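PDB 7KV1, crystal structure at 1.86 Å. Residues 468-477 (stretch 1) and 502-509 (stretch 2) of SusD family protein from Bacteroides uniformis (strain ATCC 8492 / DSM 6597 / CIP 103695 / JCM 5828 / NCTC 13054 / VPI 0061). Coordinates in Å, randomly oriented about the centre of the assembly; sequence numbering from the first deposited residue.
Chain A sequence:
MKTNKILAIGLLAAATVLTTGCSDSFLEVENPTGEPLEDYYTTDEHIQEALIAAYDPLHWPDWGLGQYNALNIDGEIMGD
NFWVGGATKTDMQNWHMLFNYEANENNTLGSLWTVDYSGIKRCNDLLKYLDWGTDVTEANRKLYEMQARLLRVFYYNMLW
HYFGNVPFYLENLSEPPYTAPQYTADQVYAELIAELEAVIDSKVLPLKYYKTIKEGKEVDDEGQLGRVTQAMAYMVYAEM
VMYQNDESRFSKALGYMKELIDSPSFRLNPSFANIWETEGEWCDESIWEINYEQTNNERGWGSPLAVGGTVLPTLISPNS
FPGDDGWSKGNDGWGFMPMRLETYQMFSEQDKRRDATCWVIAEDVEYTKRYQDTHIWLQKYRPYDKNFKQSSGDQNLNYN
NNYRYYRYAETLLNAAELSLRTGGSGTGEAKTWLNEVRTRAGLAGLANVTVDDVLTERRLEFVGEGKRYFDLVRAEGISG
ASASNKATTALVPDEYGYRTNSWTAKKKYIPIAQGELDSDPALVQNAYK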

# COMPACT_ATOMS: atom_id res chain seq x y z
N ARG A 468 -8.12 0.07 1.21
CA ARG A 468 -9.52 0.45 1.48
C ARG A 468 -9.62 1.95 1.70
O ARG A 468 -10.56 2.53 1.14
CB ARG A 468 -10.03 -0.35 2.67
CG ARG A 468 -11.45 -0.00 3.10
CD ARG A 468 -12.49 -0.19 2.03
NE ARG A 468 -13.77 0.04 2.67
CZ ARG A 468 -14.96 0.12 2.08
NH1 ARG A 468 -15.07 0.07 0.77
NH2 ARG A 468 -16.04 0.29 2.84
N TYR A 469 -8.77 2.55 2.54
CA TYR A 469 -8.89 4.00 2.82
C TYR A 469 -8.76 4.83 1.53
O TYR A 469 -9.65 5.66 1.25
CB TYR A 469 -7.90 4.47 3.88
CG TYR A 469 -7.89 5.96 4.02
CD1 TYR A 469 -9.00 6.62 4.53
CD2 TYR A 469 -6.78 6.69 3.67
CE1 TYR A 469 -9.01 8.00 4.65
CE2 TYR A 469 -6.76 8.07 3.80
CZ TYR A 469 -7.88 8.72 4.29
OH TYR A 469 -7.88 10.07 4.41
N PHE A 470 -7.67 4.64 0.77
CA PHE A 470 -7.47 5.34 -0.53
C PHE A 470 -8.63 5.06 -1.50
O PHE A 470 -9.04 6.03 -2.18
CB PHE A 470 -6.11 5.01 -1.12
CG PHE A 470 -4.98 5.48 -0.23
CD1 PHE A 470 -5.03 6.73 0.37
CD2 PHE A 470 -3.90 4.65 0.03
CE1 PHE A 470 -4.00 7.15 1.21
CE2 PHE A 470 -2.89 5.07 0.87
CZ PHE A 470 -2.94 6.31 1.46
N ASP A 471 -9.19 3.85 -1.54
CA ASP A 471 -10.38 3.55 -2.39
C ASP A 471 -11.59 4.38 -1.93
O ASP A 471 -12.34 4.88 -2.81
CB ASP A 471 -10.73 2.07 -2.45
CG ASP A 471 -9.73 1.28 -3.28
OD1 ASP A 471 -9.01 1.93 -4.12
OD2 ASP A 471 -9.63 0.04 -3.08
N LEU A 472 -11.81 4.53 -0.62
CA LEU A 472 -12.98 5.29 -0.12
C LEU A 472 -12.79 6.77 -0.50
O LEU A 472 -13.75 7.39 -0.95
CB LEU A 472 -13.12 5.12 1.40
CG LEU A 472 -13.68 3.79 1.87
CD1 LEU A 472 -13.48 3.64 3.38
CD2 LEU A 472 -15.14 3.67 1.50
N VAL A 473 -11.58 7.31 -0.41
CA VAL A 473 -11.33 8.75 -0.69
C VAL A 473 -11.53 9.06 -2.18
O VAL A 473 -12.19 10.07 -2.49
CB VAL A 473 -9.93 9.18 -0.24
CG1 VAL A 473 -9.60 10.59 -0.72
CG2 VAL A 473 -9.78 9.04 1.27
N ARG A 474 -10.97 8.23 -3.05
CA ARG A 474 -11.02 8.48 -4.51
C ARG A 474 -12.46 8.33 -5.00
O ARG A 474 -12.81 8.97 -6.04
CB ARG A 474 -10.02 7.60 -5.23
CG ARG A 474 -10.43 6.14 -5.39
CD ARG A 474 -9.26 5.34 -5.95
NE ARG A 474 -9.58 3.94 -6.05
CZ ARG A 474 -10.35 3.40 -7.01
NH1 ARG A 474 -10.88 4.17 -7.96
NH2 ARG A 474 -10.57 2.10 -7.03
N ALA A 475 -13.25 7.49 -4.31
CA ALA A 475 -14.65 7.17 -4.65
C ALA A 475 -15.53 8.41 -4.48
O ALA A 475 -16.60 8.43 -5.09
CB ALA A 475 -15.20 6.01 -3.86
N GLU A 476 -15.06 9.44 -3.80
CA GLU A 476 -15.74 10.76 -3.78
C GLU A 476 -15.90 11.29 -5.22
O GLU A 476 -16.83 12.08 -5.44
CB GLU A 476 -15.04 11.73 -2.84
CG GLU A 476 -15.15 11.32 -1.38
CD GLU A 476 -16.57 11.35 -0.85
OE1 GLU A 476 -17.31 12.29 -1.21
OE2 GLU A 476 -16.97 10.42 -0.14
N GLY A 477 -15.02 10.92 -6.15
CA GLY A 477 -15.07 11.40 -7.53
C GLY A 477 -15.70 10.36 -8.44
O GLY A 477 -15.67 10.60 -9.65
N SER A 502 -16.79 12.31 11.41
CA SER A 502 -16.99 11.83 10.02
C SER A 502 -15.89 12.39 9.11
O SER A 502 -15.47 13.55 9.29
CB SER A 502 -18.35 12.17 9.54
OG SER A 502 -19.32 11.61 10.41
N TRP A 503 -15.39 11.59 8.19
CA TRP A 503 -14.40 12.07 7.20
C TRP A 503 -15.01 13.16 6.31
O TRP A 503 -16.13 12.94 5.81
CB TRP A 503 -13.91 10.91 6.34
CG TRP A 503 -12.75 11.26 5.46
CD1 TRP A 503 -11.43 11.04 5.73
CD2 TRP A 503 -12.80 11.86 4.16
NE1 TRP A 503 -10.66 11.43 4.67
CE2 TRP A 503 -11.47 11.94 3.69
CE3 TRP A 503 -13.83 12.32 3.33
CZ2 TRP A 503 -11.14 12.47 2.43
CZ3 TRP A 503 -13.50 12.83 2.09
CH2 TRP A 503 -12.17 12.93 1.65
N THR A 504 -14.27 14.23 6.07
CA THR A 504 -14.59 15.31 5.10
C THR A 504 -13.32 15.64 4.32
O THR A 504 -12.23 15.20 4.70
CB THR A 504 -15.19 16.55 5.77
OG1 THR A 504 -14.23 17.07 6.67
CG2 THR A 504 -16.48 16.26 6.51
N ALA A 505 -13.48 16.35 3.21
CA ALA A 505 -12.43 16.59 2.20
C ALA A 505 -11.19 17.22 2.83
O ALA A 505 -10.08 16.95 2.37
CB ALA A 505 -13.02 17.48 1.11
N LYS A 506 -11.35 18.04 3.86
CA LYS A 506 -10.17 18.68 4.48
C LYS A 506 -9.27 17.65 5.20
O LYS A 506 -8.16 17.99 5.52
CB LYS A 506 -10.60 19.78 5.44
CG LYS A 506 -11.36 19.34 6.68
CD LYS A 506 -11.69 20.57 7.52
CE LYS A 506 -12.54 20.24 8.72
NZ LYS A 506 -12.61 21.43 9.59
N LYS A 507 -9.76 16.43 5.44
CA LYS A 507 -8.98 15.35 6.10
C LYS A 507 -8.17 14.56 5.06
O LYS A 507 -7.47 13.64 5.45
CB LYS A 507 -9.93 14.44 6.89
CG LYS A 507 -10.82 15.15 7.90
CD LYS A 507 -10.03 15.98 8.91
CE LYS A 507 -10.90 16.65 9.98
NZ LYS A 507 -10.04 17.37 10.95
N LYS A 508 -8.30 14.89 3.78
CA LYS A 508 -7.64 14.16 2.68
C LYS A 508 -6.12 14.28 2.71
O LYS A 508 -5.46 13.35 2.23
CB LYS A 508 -8.12 14.70 1.33
CG LYS A 508 -7.64 13.89 0.14
CD LYS A 508 -8.48 14.13 -1.11
CE LYS A 508 -7.91 13.40 -2.29
NZ LYS A 508 -8.80 13.49 -3.48
N TYR A 509 -5.58 15.37 3.23
CA TYR A 509 -4.11 15.60 3.34
C TYR A 509 -3.79 15.77 4.82
O TYR A 509 -4.29 16.73 5.42
CB TYR A 509 -3.70 16.81 2.49
CG TYR A 509 -4.21 16.72 1.08
CD1 TYR A 509 -3.80 15.69 0.26
CD2 TYR A 509 -5.11 17.64 0.58
CE1 TYR A 509 -4.26 15.56 -1.04
CE2 TYR A 509 -5.60 17.52 -0.71
CZ TYR A 509 -5.15 16.50 -1.53
OH TYR A 509 -5.64 16.35 -2.80
O HOH W 1 -7.61 11.55 7.07
O HOH W 2 -5.63 11.19 4.37
O HOH W 3 -11.54 12.60 -2.78

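The polar center of this contact is a single direct hydrogen bond. The indole nitrogen of Trp-503 donates to the phenol oxygen of Tyr-469, with NE1 and OH 3.1 Å apart and an angle of 148° at the hydrogen. An indole N-H can only donate, so a buried tryptophan needs an acceptor, and a hydroxyl, able to accept and donate at once, suits the place well. OH lies near the plane of the indole, at its edge, and NE1 near the plane of the phenol ring, at its edge; the rings themselves are oblique, their planes at 71°. The CA-to-CB bond of Tyr-469 points sideways to the second stretch, but with chi1 at 172° (t) the long side chain brings its hydroxyl within reach.

Two waters extend this polar site. Water 1 lies 3.1 Å from Tyr-469 OH and donates to the backbone oxygen of Lys-507, O, at 2.6 Å; water 2 lies 2.5 Å from Tyr-469 OH and donates to the same Lys-507 O at 3.2 Å. The tyrosine is thereby tied to the backbone of the second stretch, in a short 3-10 segment in which Lys-507 N bonds to Thr-504 O at 2.9 Å. A third water makes a separate bridge, donating to Val-473 O at 2.6 Å and accepting from Lys-508 NZ at 3.0 Å. Here the charged end of the lysine reaches the helix backbone through solvent.

Apolar packing supplies the rest. The CA-to-CB bond of Val-473 points toward the second stretch, and the side chain touches two residues there: its CG2 lies 3.9 Å from Trp-503 CZ2, and its CG1 lies 3.6 Å from Lys-508 CE. A compact branched side chain serves both neighbours: CG2 and CG1 both lie against the indole, and CG1 also packs on the lysine chain. The extended chain of Lys-508, with all four chi angles in t, lays its methylenes beside the valine while its amine remains free to meet water. Glu-476 adds an aliphatic contact, its CG 4.1 Å from Trp-503 CZ3, while its carboxylate is hydrogen-bonded elsewhere in the structure. The broad indole thus meets three residues of the first stretch, Tyr-469, Val-473 and Glu-476.

Within the first stretch, an ion pair forms one helical turn along: Arg-474 NE bonds to Asp-471 OD1 at 2.8 Å and 163°, with a weak second bond from Arg-474 NH2 to the same Asp-471 OD1 at 3.3 Å. The CA-to-CB bond of Arg-474 points away from the second stretch, so this pairing satisfies buried charge without taking part in the contact.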